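Local coordinates for tryptophan synthase alpha chain (Chlamydia trachomatis, PDB 6V82), which probably cleaves indoleglycerol phosphate to indole and glyceraldehyde 3-phosphate, the aldol half of the last step of tryptophan biosynthesis, at residues F8-L13 / G39-E44; I15-A20 / A229-T234; T25-E30 / S238-L243. All coordinates share one frame; numbering follows the deposited sequence.

In the fold
The three contacts follow the first beta-alpha-beta unit of a TIM barrel and its closure against the C-terminal helices. Contacts 1 and 2, with centres about 16 Å apart, share the parallel sheet: strands 13-19 and 42-46 are neighbours, and Glu44 N probably bonds to Gly16 O at 2.8 Å. The predicted active site lies beside contact 2: the side chain of Tyr17 is about 4 Å from that of Glu44, on segment 39-44, and about 6 Å from that of Asp55. Contact 3, its centre about 10 Å from that of contact 2, lies farther out; Gln233 NE2 to Thr242 OG1, 2.9 Å, is a probable hydrogen bond between them. Contacts 1 and 3 do not touch.

Contact 1 of 3, residues F8-L13 / G39-E44; sequences FKQTKL and GVDILE
Leu13, where the first barrel strand begins, and Asp41, just before strand 42-46, bring their backbones closest, with 5.8 Å between the two CA atoms. Asp41 turns its carboxylate toward the backbone of Leu13: OD1 lies 3.4 Å from Leu13 CA, and the CD2 methyl of the same leucine packs beside the carboxylate, 4.0 Å from OD1. The two side chains cross at about a right angle. With CG anti to the carbonyl carbon (chi1 -56°), the carboxylate of Asp41 stays beside its own backbone N, and OD1 accepts a hydrogen bond from the backbone N of Cys14, the residue after Leu13. Gln10 NE2, at 4.4 Å from Asp41 OD2, is a more distant polar neighbour.

A small apolar cluster lies beside the carboxylate. The CD1 methyl of Ile42 touches both Phe8 and Leu13, lying 3.9 Å from Phe8 CE1 and 3.9 Å from Leu13 CD1. Ile42 approaches the Phe8 ring obliquely, and the two side chains run at about a right angle to each other. Leu13 CD1 sits over one face of that ring, 3.4 Å above its plane and displaced toward the rim, which brings the three residues together. Phe171 also meets the Phe8 ring, their planes at about 45°, while Ile42 goes on to touch Ile15 and Ile93 on the two adjacent strands.

The loop after helix 4-7 is thus folded against the start of the second barrel strand by two kinds of chemistry. Apolar packing brings Phe8 and Leu13 onto Ile42, and a carboxylate oxygen is held by the chain just beyond Leu13; the N-H of Cys14 would be expected to stabilise the negative charge of Asp41.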
ATOM      1  N   PHE A   8     -20.015 -28.807  53.231  1.00 45.85           N
ATOM      2  CA  PHE A   8     -20.780 -27.582  53.434  1.00 45.71           C
ATOM      3  C   PHE A   8     -21.727 -27.666  54.622  1.00 52.45           C
ATOM      4  O   PHE A   8     -22.425 -26.689  54.907  1.00 57.95           O
ATOM      5  CB  PHE A   8     -21.551 -27.220  52.162  1.00 43.82           C
ATOM      6  CG  PHE A   8     -20.743 -26.413  51.180  1.00 43.74           C
ATOM      7  CD1 PHE A   8     -20.250 -26.992  50.020  1.00 43.65           C
ATOM      8  CD2 PHE A   8     -20.465 -25.080  51.427  1.00 41.93           C
ATOM      9  CE1 PHE A   8     -19.501 -26.252  49.123  1.00 42.84           C
ATOM     10  CE2 PHE A   8     -19.715 -24.335  50.540  1.00 38.26           C
ATOM     11  CZ  PHE A   8     -19.231 -24.920  49.387  1.00 44.11           C
ATOM     12  N   LYS A   9     -21.770 -28.800  55.324  1.00 56.59           N
ATOM     13  CA  LYS A   9     -22.425 -28.829  56.630  1.00 63.47           C
ATOM     14  C   LYS A   9     -21.688 -27.932  57.623  1.00 70.26           C
ATOM     15  O   LYS A   9     -22.316 -27.285  58.469  1.00 57.77           O
ATOM     16  CB  LYS A   9     -22.515 -30.268  57.146  1.00 61.03           C
ATOM     17  CG  LYS A   9     -23.418 -31.178  56.303  1.00 65.37           C
ATOM     18  CD  LYS A   9     -23.372 -32.638  56.764  1.00 70.16           C
ATOM     19  CE  LYS A   9     -24.649 -33.395  56.380  1.00 76.47           C
ATOM     20  NZ  LYS A   9     -24.796 -34.679  57.144  1.00 83.23           N
ATOM     21  N   GLN A  10     -20.357 -27.890  57.541  1.00 69.83           N
ATOM     22  CA  GLN A  10     -19.626 -26.786  58.135  1.00 75.92           C
ATOM     23  C   GLN A  10     -19.885 -25.539  57.317  1.00 75.64           C
ATOM     24  O   GLN A  10     -20.158 -25.600  56.118  1.00 79.80           O
ATOM     25  CB  GLN A  10     -18.123 -27.039  58.161  1.00 79.57           C
ATOM     26  CG  GLN A  10     -17.714 -28.471  58.344  1.00 83.53           C
ATOM     27  CD  GLN A  10     -16.314 -28.708  57.835  1.00 81.59           C
ATOM     28  OE1 GLN A  10     -16.038 -29.741  57.226  1.00 84.43           O
ATOM     29  NE2 GLN A  10     -15.419 -27.746  58.068  1.00 76.44           N
ATOM     30  N   THR A  11     -19.777 -24.396  57.965  1.00 74.27           N
ATOM     31  CA  THR A  11     -20.110 -23.157  57.294  1.00 72.51           C
ATOM     32  C   THR A  11     -18.847 -22.366  56.979  1.00 69.23           C
ATOM     33  O   THR A  11     -17.797 -22.550  57.603  1.00 67.57           O
ATOM     34  CB  THR A  11     -21.082 -22.343  58.148  1.00 74.66           C
ATOM     35  OG1 THR A  11     -20.574 -22.242  59.480  1.00 78.49           O
ATOM     36  CG2 THR A  11     -22.437 -23.039  58.188  1.00 73.12           C
ATOM     37  N   LYS A  12     -18.962 -21.505  55.966  1.00 65.68           N
ATOM     38  CA  LYS A  12     -17.928 -20.535  55.604  1.00 67.43           C
ATOM     39  C   LYS A  12     -16.599 -21.236  55.292  1.00 62.44           C
ATOM     40  O   LYS A  12     -15.641 -21.222  56.069  1.00 64.36           O
ATOM     41  CB  LYS A  12     -17.762 -19.487  56.712  1.00 74.39           C
ATOM     42  CG  LYS A  12     -19.084 -18.972  57.289  1.00 82.34           C
ATOM     43  CD  LYS A  12     -18.876 -17.790  58.240  1.00 89.88           C
ATOM     44  CE  LYS A  12     -17.658 -17.984  59.150  1.00 90.79           C
ATOM     45  NZ  LYS A  12     -17.755 -19.179  60.045  1.00 90.12           N
ATOM     46  N   LEU A  13     -16.574 -21.836  54.108  1.00 54.91           N
ATOM     47  CA  LEU A  13     -15.446 -22.615  53.622  1.00 48.72           C
ATOM     48  C   LEU A  13     -14.512 -21.757  52.770  1.00 48.18           C
ATOM     49  O   LEU A  13     -14.913 -20.759  52.170  1.00 55.50           O
ATOM     50  CB  LEU A  13     -15.947 -23.803  52.803  1.00 45.28           C
ATOM     51  CG  LEU A  13     -16.988 -24.692  53.483  1.00 48.84           C
ATOM     52  CD1 LEU A  13     -17.278 -25.892  52.604  1.00 43.23           C
ATOM     53  CD2 LEU A  13     -16.509 -25.137  54.870  1.00 51.47           C
ATOM     54  N   GLY A  39      -5.349 -24.801  56.078  1.00 41.21           N
ATOM     55  CA  GLY A  39      -6.749 -24.626  56.416  1.00 35.76           C
ATOM     56  C   GLY A  39      -7.712 -24.589  55.251  1.00 41.92           C
ATOM     57  O   GLY A  39      -8.914 -24.431  55.484  1.00 40.34           O
ATOM     58  N   VAL A  40      -7.235 -24.726  54.007  1.00 38.04           N
ATOM     59  CA  VAL A  40      -8.125 -24.685  52.850  1.00 38.62           C
ATOM     60  C   VAL A  40      -9.069 -25.880  52.897  1.00 38.47           C
ATOM     61  O   VAL A  40      -8.645 -27.014  53.142  1.00 38.95           O
ATOM     62  CB  VAL A  40      -7.302 -24.654  51.549  1.00 35.70           C
ATOM     63  CG1 VAL A  40      -8.203 -24.817  50.326  1.00 30.47           C
ATOM     64  CG2 VAL A  40      -6.498 -23.337  51.447  1.00 33.43           C
ATOM     65  N   ASP A  41     -10.363 -25.635  52.672  1.00 39.09           N
ATOM     66  CA  ASP A  41     -11.367 -26.686  52.832  1.00 29.88           C
ATOM     67  C   ASP A  41     -11.681 -27.418  51.539  1.00 35.03           C
ATOM     68  O   ASP A  41     -12.120 -28.576  51.570  1.00 34.75           O
ATOM     69  CB  ASP A  41     -12.668 -26.108  53.394  1.00 32.17           C
ATOM     70  CG  ASP A  41     -12.466 -25.367  54.709  1.00 54.05           C
ATOM     71  OD1 ASP A  41     -12.633 -24.126  54.723  1.00 47.81           O
ATOM     72  OD2 ASP A  41     -12.147 -26.027  55.728  1.00 60.71           O
ATOM     73  N   ILE A  42     -11.479 -26.769  50.404  1.00 29.28           N
ATOM     74  CA  ILE A  42     -11.792 -27.339  49.106  1.00 24.63           C
ATOM     75  C   ILE A  42     -10.686 -26.925  48.157  1.00 28.88           C
ATOM     76  O   ILE A  42     -10.385 -25.735  48.040  1.00 36.42           O
ATOM     77  CB  ILE A  42     -13.154 -26.842  48.585  1.00 31.12           C
ATOM     78  CG1 ILE A  42     -14.286 -27.322  49.490  1.00 30.78           C
ATOM     79  CG2 ILE A  42     -13.353 -27.276  47.141  1.00 33.57           C
ATOM     80  CD1 ILE A  42     -15.632 -26.726  49.156  1.00 28.54           C
ATOM     81  N   LEU A  43     -10.078 -27.890  47.486  1.00 21.41           N
ATOM     82  CA  LEU A  43      -9.087 -27.587  46.465  1.00 27.70           C
ATOM     83  C   LEU A  43      -9.766 -27.447  45.111  1.00 26.81           C
ATOM     84  O   LEU A  43     -10.558 -28.307  44.717  1.00 19.88           O
ATOM     85  CB  LEU A  43      -8.014 -28.671  46.400  1.00 24.24           C
ATOM     86  CG  LEU A  43      -7.025 -28.554  47.542  1.00 33.89           C
ATOM     87  CD1 LEU A  43      -5.936 -29.589  47.406  1.00 38.11           C
ATOM     88  CD2 LEU A  43      -6.453 -27.139  47.592  1.00 30.92           C
ATOM     89  N   GLU A  44      -9.471 -26.356  44.409  1.00 33.98           N
ATOM     90  CA  GLU A  44      -9.899 -26.188  43.027  1.00 26.43           C
ATOM     91  C   GLU A  44      -8.664 -26.362  42.172  1.00 24.58           C
ATOM     92  O   GLU A  44      -7.782 -25.496  42.162  1.00 30.57           O
ATOM     93  CB  GLU A  44     -10.564 -24.843  42.772  1.00 29.62           C
ATOM     94  CG  GLU A  44     -11.120 -24.738  41.349  1.00 34.03           C
ATOM     95  CD  GLU A  44     -12.310 -23.786  41.242  1.00 43.87           C
ATOM     96  OE1 GLU A  44     -12.184 -22.740  40.555  1.00 53.29           O
ATOM     97  OE2 GLU A  44     -13.366 -24.086  41.851  1.00 40.62           O
TER

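Contact 2 of 3, residues I15-A20 / A229-T234; sequences IGYLTA and AFVHQT
Val231 CG2 presses against the rim of the Tyr17 ring, close to its plane and 3.6 Å from CD2. That methyl stands beside the backbone N of Val231 because CG1 takes the position anti to it (chi1 166°). The preceding residue, Phe230, turns its ring edge to the strand backbone: its CE2 is 3.8 Å from Gly16 CA, and both Gly16 CA and Tyr17 O meet the edge of the phenyl ring near its plane. Glycine suits this spot, since a CB on residue 16 would point toward the helix, about 3.0 Å from Phe230 CE2. Leu18 CD2 adds a looser apolar contact, 4.3 Å from Phe230 CB.

A water bridges the two backbones. It donates to Tyr17 O at 3.0 Å and accepts from Val231 N at 2.7 Å, linking an amide of the helix's first turn to a strand carbonyl that also lies by Phe230.

Farther out, two hydrogen bonds grip the Tyr17 hydroxyl, one with Thr19 OG1, 3.0 Å away, the other with His63 NE2, while Thr19 OG1 also bonds to Ser62 OG. Lys227 makes a cation-pi contact with the Tyr17 ring; the Tyr17 side chain lies near those of Glu44 and Asp55, both predicted proton acceptors.

The axes of strand 15-19 and helix 229-234 approach to 7.5 Å, with 43° between their N-to-C directions, a helix laid on the first strand of the barrel. Helix 57-68 meets Tyr17, Thr19 and Val231, helix 25-37 receives Leu18 and Phe230, and Phe230 also packs on Leu246 and Ala247 of helix 241-250.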
ATOM      1  N   ILE A  15     -12.102 -21.981  49.489  1.00 36.64           N
ATOM      2  CA  ILE A  15     -11.674 -22.707  48.293  1.00 33.02           C
ATOM      3  C   ILE A  15     -10.343 -22.131  47.830  1.00 33.68           C
ATOM      4  O   ILE A  15     -10.190 -20.905  47.715  1.00 37.73           O
ATOM      5  CB  ILE A  15     -12.724 -22.618  47.173  1.00 29.23           C
ATOM      6  CG1 ILE A  15     -14.103 -23.060  47.676  1.00 30.42           C
ATOM      7  CG2 ILE A  15     -12.281 -23.432  45.967  1.00 27.56           C
ATOM      8  CD1 ILE A  15     -15.237 -22.773  46.697  1.00 27.92           C
ATOM      9  N   GLY A  16      -9.377 -23.010  47.573  1.00 31.22           N
ATOM     10  CA  GLY A  16      -8.072 -22.590  47.104  1.00 31.09           C
ATOM     11  C   GLY A  16      -7.762 -23.129  45.723  1.00 31.75           C
ATOM     12  O   GLY A  16      -7.911 -24.332  45.474  1.00 27.95           O
ATOM     13  N   TYR A  17      -7.343 -22.248  44.816  1.00 33.51           N
ATOM     14  CA  TYR A  17      -7.020 -22.632  43.449  1.00 30.34           C
ATOM     15  C   TYR A  17      -5.539 -22.948  43.302  1.00 27.71           C
ATOM     16  O   TYR A  17      -4.686 -22.221  43.817  1.00 32.32           O
ATOM     17  CB  TYR A  17      -7.376 -21.524  42.457  1.00 25.43           C
ATOM     18  CG  TYR A  17      -6.955 -21.888  41.054  1.00 29.90           C
ATOM     19  CD1 TYR A  17      -7.751 -22.707  40.267  1.00 31.69           C
ATOM     20  CD2 TYR A  17      -5.746 -21.441  40.526  1.00 29.00           C
ATOM     21  CE1 TYR A  17      -7.361 -23.057  38.989  1.00 34.33           C
ATOM     22  CE2 TYR A  17      -5.352 -21.783  39.256  1.00 26.59           C
ATOM     23  CZ  TYR A  17      -6.156 -22.594  38.489  1.00 33.66           C
ATOM     24  OH  TYR A  17      -5.761 -22.951  37.214  1.00 34.72           O
ATOM     25  N   LEU A  18      -5.248 -24.018  42.565  1.00 21.08           N
ATOM     26  CA  LEU A  18      -3.906 -24.321  42.084  1.00 30.11           C
ATOM     27  C   LEU A  18      -3.987 -24.826  40.651  1.00 32.55           C
ATOM     28  O   LEU A  18      -4.922 -25.545  40.283  1.00 33.97           O
ATOM     29  CB  LEU A  18      -3.199 -25.393  42.917  1.00 31.78           C
ATOM     30  CG  LEU A  18      -2.713 -25.051  44.309  1.00 37.99           C
ATOM     31  CD1 LEU A  18      -2.113 -26.308  44.943  1.00 38.80           C
ATOM     32  CD2 LEU A  18      -1.702 -23.928  44.241  1.00 41.52           C
ATOM     33  N   THR A  19      -2.978 -24.488  39.853  1.00 30.84           N
ATOM     34  CA  THR A  19      -2.855 -25.034  38.506  1.00 26.96           C
ATOM     35  C   THR A  19      -2.134 -26.378  38.572  1.00 27.80           C
ATOM     36  O   THR A  19      -0.949 -26.440  38.915  1.00 25.17           O
ATOM     37  CB  THR A  19      -2.104 -24.079  37.592  1.00 31.86           C
ATOM     38  OG1 THR A  19      -2.803 -22.828  37.513  1.00 33.21           O
ATOM     39  CG2 THR A  19      -1.977 -24.695  36.206  1.00 28.43           C
ATOM     40  N   ALA A  20      -2.846 -27.452  38.232  1.00 18.02           N
ATOM     41  CA  ALA A  20      -2.217 -28.761  38.133  1.00 29.80           C
ATOM     42  C   ALA A  20      -1.018 -28.712  37.194  1.00 29.94           C
ATOM     43  O   ALA A  20      -1.128 -28.259  36.051  1.00 36.18           O
ATOM     44  CB  ALA A  20      -3.231 -29.796  37.636  1.00 27.14           C
ATOM     45  N   ALA A 229      -4.104 -15.650  44.659  1.00 39.50           N
ATOM     46  CA  ALA A 229      -3.038 -15.380  45.627  1.00 39.94           C
ATOM     47  C   ALA A 229      -2.049 -16.537  45.731  1.00 42.96           C
ATOM     48  O   ALA A 229      -0.833 -16.317  45.727  1.00 42.06           O
ATOM     49  CB  ALA A 229      -3.636 -15.051  46.998  1.00 37.10           C
ATOM     50  N   PHE A 230      -2.553 -17.777  45.809  1.00 43.42           N
ATOM     51  CA  PHE A 230      -1.683 -18.944  45.948  1.00 38.05           C
ATOM     52  C   PHE A 230      -0.783 -19.111  44.728  1.00 38.26           C
ATOM     53  O   PHE A 230       0.432 -19.300  44.861  1.00 40.90           O
ATOM     54  CB  PHE A 230      -2.525 -20.202  46.173  1.00 38.33           C
ATOM     55  CG  PHE A 230      -3.284 -20.205  47.479  1.00 40.11           C
ATOM     56  CD1 PHE A 230      -2.674 -19.793  48.654  1.00 41.14           C
ATOM     57  CD2 PHE A 230      -4.610 -20.613  47.526  1.00 34.68           C
ATOM     58  CE1 PHE A 230      -3.374 -19.794  49.856  1.00 41.23           C
ATOM     59  CE2 PHE A 230      -5.314 -20.616  48.723  1.00 34.58           C
ATOM     60  CZ  PHE A 230      -4.695 -20.202  49.889  1.00 38.33           C
ATOM     61  N   VAL A 231      -1.367 -19.050  43.527  1.00 36.95           N
ATOM     62  CA  VAL A 231      -0.574 -19.159  42.303  1.00 45.34           C
ATOM     63  C   VAL A 231       0.495 -18.074  42.271  1.00 46.80           C
ATOM     64  O   VAL A 231       1.676 -18.338  42.007  1.00 45.56           O
ATOM     65  CB  VAL A 231      -1.488 -19.088  41.064  1.00 44.54           C
ATOM     66  CG1 VAL A 231      -0.674 -18.846  39.793  1.00 42.41           C
ATOM     67  CG2 VAL A 231      -2.307 -20.360  40.942  1.00 40.69           C
ATOM     68  N   HIS A 232       0.096 -16.840  42.558  1.00 48.08           N
ATOM     69  CA  HIS A 232       1.048 -15.737  42.538  1.00 50.89           C
ATOM     70  C   HIS A 232       2.175 -15.966  43.537  1.00 50.04           C
ATOM     71  O   HIS A 232       3.337 -15.647  43.260  1.00 51.33           O
ATOM     72  CB  HIS A 232       0.319 -14.429  42.827  1.00 44.03           C
ATOM     73  CG  HIS A 232       1.226 -13.254  42.958  1.00 50.32           C
ATOM     74  ND1 HIS A 232       1.610 -12.489  41.878  1.00 52.50           N
ATOM     75  CD2 HIS A 232       1.833 -12.714  44.040  1.00 51.84           C
ATOM     76  CE1 HIS A 232       2.411 -11.523  42.289  1.00 53.79           C
ATOM     77  NE2 HIS A 232       2.563 -11.637  43.597  1.00 55.15           N
ATOM     78  N   GLN A 233       1.853 -16.539  44.698  1.00 49.86           N
ATOM     79  CA  GLN A 233       2.875 -16.787  45.707  1.00 48.16           C
ATOM     80  C   GLN A 233       3.905 -17.809  45.228  1.00 47.79           C
ATOM     81  O   GLN A 233       5.092 -17.680  45.550  1.00 50.38           O
ATOM     82  CB  GLN A 233       2.216 -17.230  47.019  1.00 42.03           C
ATOM     83  CG  GLN A 233       3.184 -17.623  48.129  1.00 45.62           C
ATOM     84  CD  GLN A 233       4.249 -16.562  48.406  1.00 54.70           C
ATOM     85  OE1 GLN A 233       4.021 -15.365  48.223  1.00 55.72           O
ATOM     86  NE2 GLN A 233       5.423 -17.004  48.849  1.00 58.23           N
ATOM     87  N   THR A 234       3.492 -18.809  44.440  1.00 42.84           N
ATOM     88  CA  THR A 234       4.480 -19.761  43.949  1.00 44.85           C
ATOM     89  C   THR A 234       5.490 -19.086  43.030  1.00 51.73           C
ATOM     90  O   THR A 234       6.595 -19.603  42.854  1.00 58.20           O
ATOM     91  CB  THR A 234       3.814 -20.955  43.235  1.00 46.12           C
ATOM     92  OG1 THR A 234       3.259 -20.546  41.980  1.00 45.71           O
ATOM     93  CG2 THR A 234       2.712 -21.584  44.100  1.00 33.72           C
TER
HETATM   94  O   HOH W   1      -4.096 -19.288  43.580  1.00 22.31           O

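Contact 3 of 3, residues T25-E30 / S238-L243; sequences TSYTIE and SSVETL. With SO4 (sulfate ion), chain E.
On the outer helical layer of the TIM barrel, Tyr27 of helix 25-37 reaches across to Ser238 and Val240, near the start of helix 241-250. Its hydroxyl donates to Ser238 O at 2.8 Å, lying in the carbonyl plane on a lone pair, with a C=O...O angle of 122°. The carbonyl oxygen also sits in the plane of the phenol, at the ring edge. CG of Tyr27 is anti to the backbone N (chi1 -178°). Alongside the ring Val240 runs in the opposite direction; its CG1 is 3.8 Å from Tyr27 CE1 and also packs 4.1 Å from Glu30 CB.

At the start of helix 25-37, a sulfate, probably from the crystallisation liquor, accepts hydrogen bonds from Thr25 N, to O4 at 3.0 Å, and from Ser26 N, to O2 at 2.9 Å. Ser26 OG also donates to O2.

Leu243 extends the packing inward, onto Ala31, Ala34 and Leu35 of helix 25-37, and Tyr27 also touches Thr234 of helix 229-236, joining three neighbouring helices.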
ATOM      1  N   THR A  25       4.607 -32.398  38.599  1.00 40.52           N
ATOM      2  CA  THR A  25       3.702 -33.276  39.346  1.00 35.28           C
ATOM      3  C   THR A  25       3.981 -33.226  40.846  1.00 27.36           C
ATOM      4  O   THR A  25       3.079 -32.967  41.646  1.00 34.96           O
ATOM      5  CB  THR A  25       3.818 -34.714  38.828  1.00 39.73           C
ATOM      6  OG1 THR A  25       3.376 -34.759  37.468  1.00 43.10           O
ATOM      7  CG2 THR A  25       2.970 -35.680  39.668  1.00 25.67           C
ATOM      8  N   SER A  26       5.228 -33.492  41.244  1.00 28.27           N
ATOM      9  CA  SER A  26       5.581 -33.488  42.662  1.00 31.55           C
ATOM     10  C   SER A  26       5.231 -32.161  43.314  1.00 34.53           C
ATOM     11  O   SER A  26       4.615 -32.127  44.387  1.00 32.96           O
ATOM     12  CB  SER A  26       7.072 -33.773  42.837  1.00 37.86           C
ATOM     13  OG  SER A  26       7.401 -35.036  42.297  1.00 52.74           O
ATOM     14  N   TYR A  27       5.623 -31.054  42.680  1.00 35.22           N
ATOM     15  CA  TYR A  27       5.385 -29.751  43.280  1.00 34.91           C
ATOM     16  C   TYR A  27       3.896 -29.504  43.473  1.00 34.03           C
ATOM     17  O   TYR A  27       3.474 -28.998  44.523  1.00 38.14           O
ATOM     18  CB  TYR A  27       6.003 -28.641  42.431  1.00 35.09           C
ATOM     19  CG  TYR A  27       5.790 -27.305  43.066  1.00 33.96           C
ATOM     20  CD1 TYR A  27       6.655 -26.844  44.051  1.00 31.85           C
ATOM     21  CD2 TYR A  27       4.691 -26.528  42.732  1.00 27.81           C
ATOM     22  CE1 TYR A  27       6.445 -25.635  44.665  1.00 32.40           C
ATOM     23  CE2 TYR A  27       4.466 -25.324  43.336  1.00 30.03           C
ATOM     24  CZ  TYR A  27       5.346 -24.879  44.304  1.00 40.01           C
ATOM     25  OH  TYR A  27       5.123 -23.665  44.905  1.00 46.62           O
ATOM     26  N   THR A  28       3.084 -29.853  42.470  1.00 28.23           N
ATOM     27  CA  THR A  28       1.647 -29.631  42.597  1.00 31.84           C
ATOM     28  C   THR A  28       1.100 -30.377  43.803  1.00 30.23           C
ATOM     29  O   THR A  28       0.254 -29.854  44.538  1.00 26.11           O
ATOM     30  CB  THR A  28       0.914 -30.072  41.328  1.00 29.74           C
ATOM     31  OG1 THR A  28       1.452 -29.397  40.186  1.00 31.68           O
ATOM     32  CG2 THR A  28      -0.553 -29.749  41.440  1.00 26.44           C
ATOM     33  N   ILE A  29       1.587 -31.601  44.027  1.00 32.05           N
ATOM     34  CA  ILE A  29       1.136 -32.385  45.166  1.00 32.47           C
ATOM     35  C   ILE A  29       1.600 -31.742  46.461  1.00 30.02           C
ATOM     36  O   ILE A  29       0.838 -31.650  47.429  1.00 32.29           O
ATOM     37  CB  ILE A  29       1.637 -33.836  45.051  1.00 35.05           C
ATOM     38  CG1 ILE A  29       1.016 -34.517  43.834  1.00 30.83           C
ATOM     39  CG2 ILE A  29       1.333 -34.598  46.328  1.00 25.47           C
ATOM     40  CD1 ILE A  29       1.699 -35.815  43.468  1.00 33.29           C
ATOM     41  N   GLU A  30       2.855 -31.283  46.493  1.00 32.26           N
ATOM     42  CA  GLU A  30       3.366 -30.583  47.671  1.00 38.88           C
ATOM     43  C   GLU A  30       2.561 -29.323  47.959  1.00 33.97           C
ATOM     44  O   GLU A  30       2.197 -29.069  49.109  1.00 37.92           O
ATOM     45  CB  GLU A  30       4.843 -30.238  47.491  1.00 46.23           C
ATOM     46  CG  GLU A  30       5.746 -31.424  47.660  1.00 58.78           C
ATOM     47  CD  GLU A  30       5.295 -32.321  48.801  1.00 70.59           C
ATOM     48  OE1 GLU A  30       4.849 -33.459  48.524  1.00 74.02           O
ATOM     49  OE2 GLU A  30       5.374 -31.879  49.973  1.00 75.97           O
ATOM     50  N   SER A 238       8.663 -20.163  45.894  1.00 59.92           N
ATOM     51  CA  SER A 238       7.911 -21.383  45.637  1.00 53.88           C
ATOM     52  C   SER A 238       7.958 -22.375  46.793  1.00 55.55           C
ATOM     53  O   SER A 238       7.266 -23.399  46.727  1.00 50.67           O
ATOM     54  CB  SER A 238       8.419 -22.050  44.354  1.00 49.20           C
ATOM     55  OG  SER A 238       9.837 -22.076  44.329  1.00 57.90           O
ATOM     56  N   SER A 239       8.746 -22.107  47.838  1.00 58.20           N
ATOM     57  CA  SER A 239       8.795 -23.011  48.983  1.00 57.64           C
ATOM     58  C   SER A 239       7.408 -23.112  49.606  1.00 54.59           C
ATOM     59  O   SER A 239       6.821 -22.097  49.996  1.00 51.26           O
ATOM     60  CB  SER A 239       9.823 -22.525  50.006  1.00 56.42           C
ATOM     61  OG  SER A 239       9.303 -21.463  50.777  1.00 58.33           O
ATOM     62  N   VAL A 240       6.875 -24.336  49.681  1.00 52.66           N
ATOM     63  CA  VAL A 240       5.445 -24.500  49.931  1.00 51.26           C
ATOM     64  C   VAL A 240       5.043 -24.100  51.346  1.00 55.30           C
ATOM     65  O   VAL A 240       3.857 -23.856  51.602  1.00 55.32           O
ATOM     66  CB  VAL A 240       5.013 -25.942  49.618  1.00 50.29           C
ATOM     67  CG1 VAL A 240       5.010 -26.157  48.106  1.00 47.25           C
ATOM     68  CG2 VAL A 240       5.927 -26.942  50.315  1.00 41.27           C
ATOM     69  N   GLU A 241       6.000 -24.013  52.271  1.00 58.69           N
ATOM     70  CA  GLU A 241       5.711 -23.482  53.600  1.00 59.27           C
ATOM     71  C   GLU A 241       5.017 -22.130  53.518  1.00 54.89           C
ATOM     72  O   GLU A 241       4.092 -21.851  54.288  1.00 52.43           O
ATOM     73  CB  GLU A 241       7.007 -23.366  54.408  1.00 68.71           C
ATOM     74  CG  GLU A 241       7.622 -24.698  54.817  1.00 80.13           C
ATOM     75  CD  GLU A 241       8.174 -25.500  53.644  1.00 89.20           C
ATOM     76  OE1 GLU A 241       8.218 -24.970  52.511  1.00 90.04           O
ATOM     77  OE2 GLU A 241       8.567 -26.669  53.857  1.00 94.47           O
ATOM     78  N   THR A 242       5.443 -21.277  52.580  1.00 55.84           N
ATOM     79  CA  THR A 242       4.836 -19.958  52.451  1.00 54.03           C
ATOM     80  C   THR A 242       3.404 -20.031  51.937  1.00 51.69           C
ATOM     81  O   THR A 242       2.659 -19.057  52.088  1.00 51.52           O
ATOM     82  CB  THR A 242       5.668 -19.059  51.527  1.00 51.77           C
ATOM     83  OG1 THR A 242       5.595 -19.550  50.185  1.00 51.88           O
ATOM     84  CG2 THR A 242       7.118 -19.025  51.960  1.00 49.20           C
ATOM     85  N   LEU A 243       2.999 -21.156  51.337  1.00 50.80           N
ATOM     86  CA  LEU A 243       1.600 -21.335  50.953  1.00 43.79           C
ATOM     87  C   LEU A 243       0.731 -21.650  52.166  1.00 44.18           C
ATOM     88  O   LEU A 243      -0.353 -21.074  52.333  1.00 40.84           O
ATOM     89  CB  LEU A 243       1.478 -22.439  49.911  1.00 37.95           C
ATOM     90  CG  LEU A 243       2.094 -22.122  48.561  1.00 39.61           C
ATOM     91  CD1 LEU A 243       1.942 -23.322  47.628  1.00 39.55           C
ATOM     92  CD2 LEU A 243       1.414 -20.899  47.991  1.00 39.21           C
TER
HETATM   93  S   SO4 E 301       7.946 -34.221  38.515  1.00111.69           S
HETATM   94  O1  SO4 E 301       9.293 -33.899  38.051  1.00112.09           O
HETATM   95  O2  SO4 E 301       7.654 -33.419  39.699  1.00110.04           O
HETATM   96  O3  SO4 E 301       7.864 -35.643  38.854  1.00110.44           O
HETATM   97  O4  SO4 E 301       6.977 -33.901  37.464  1.00112.03           O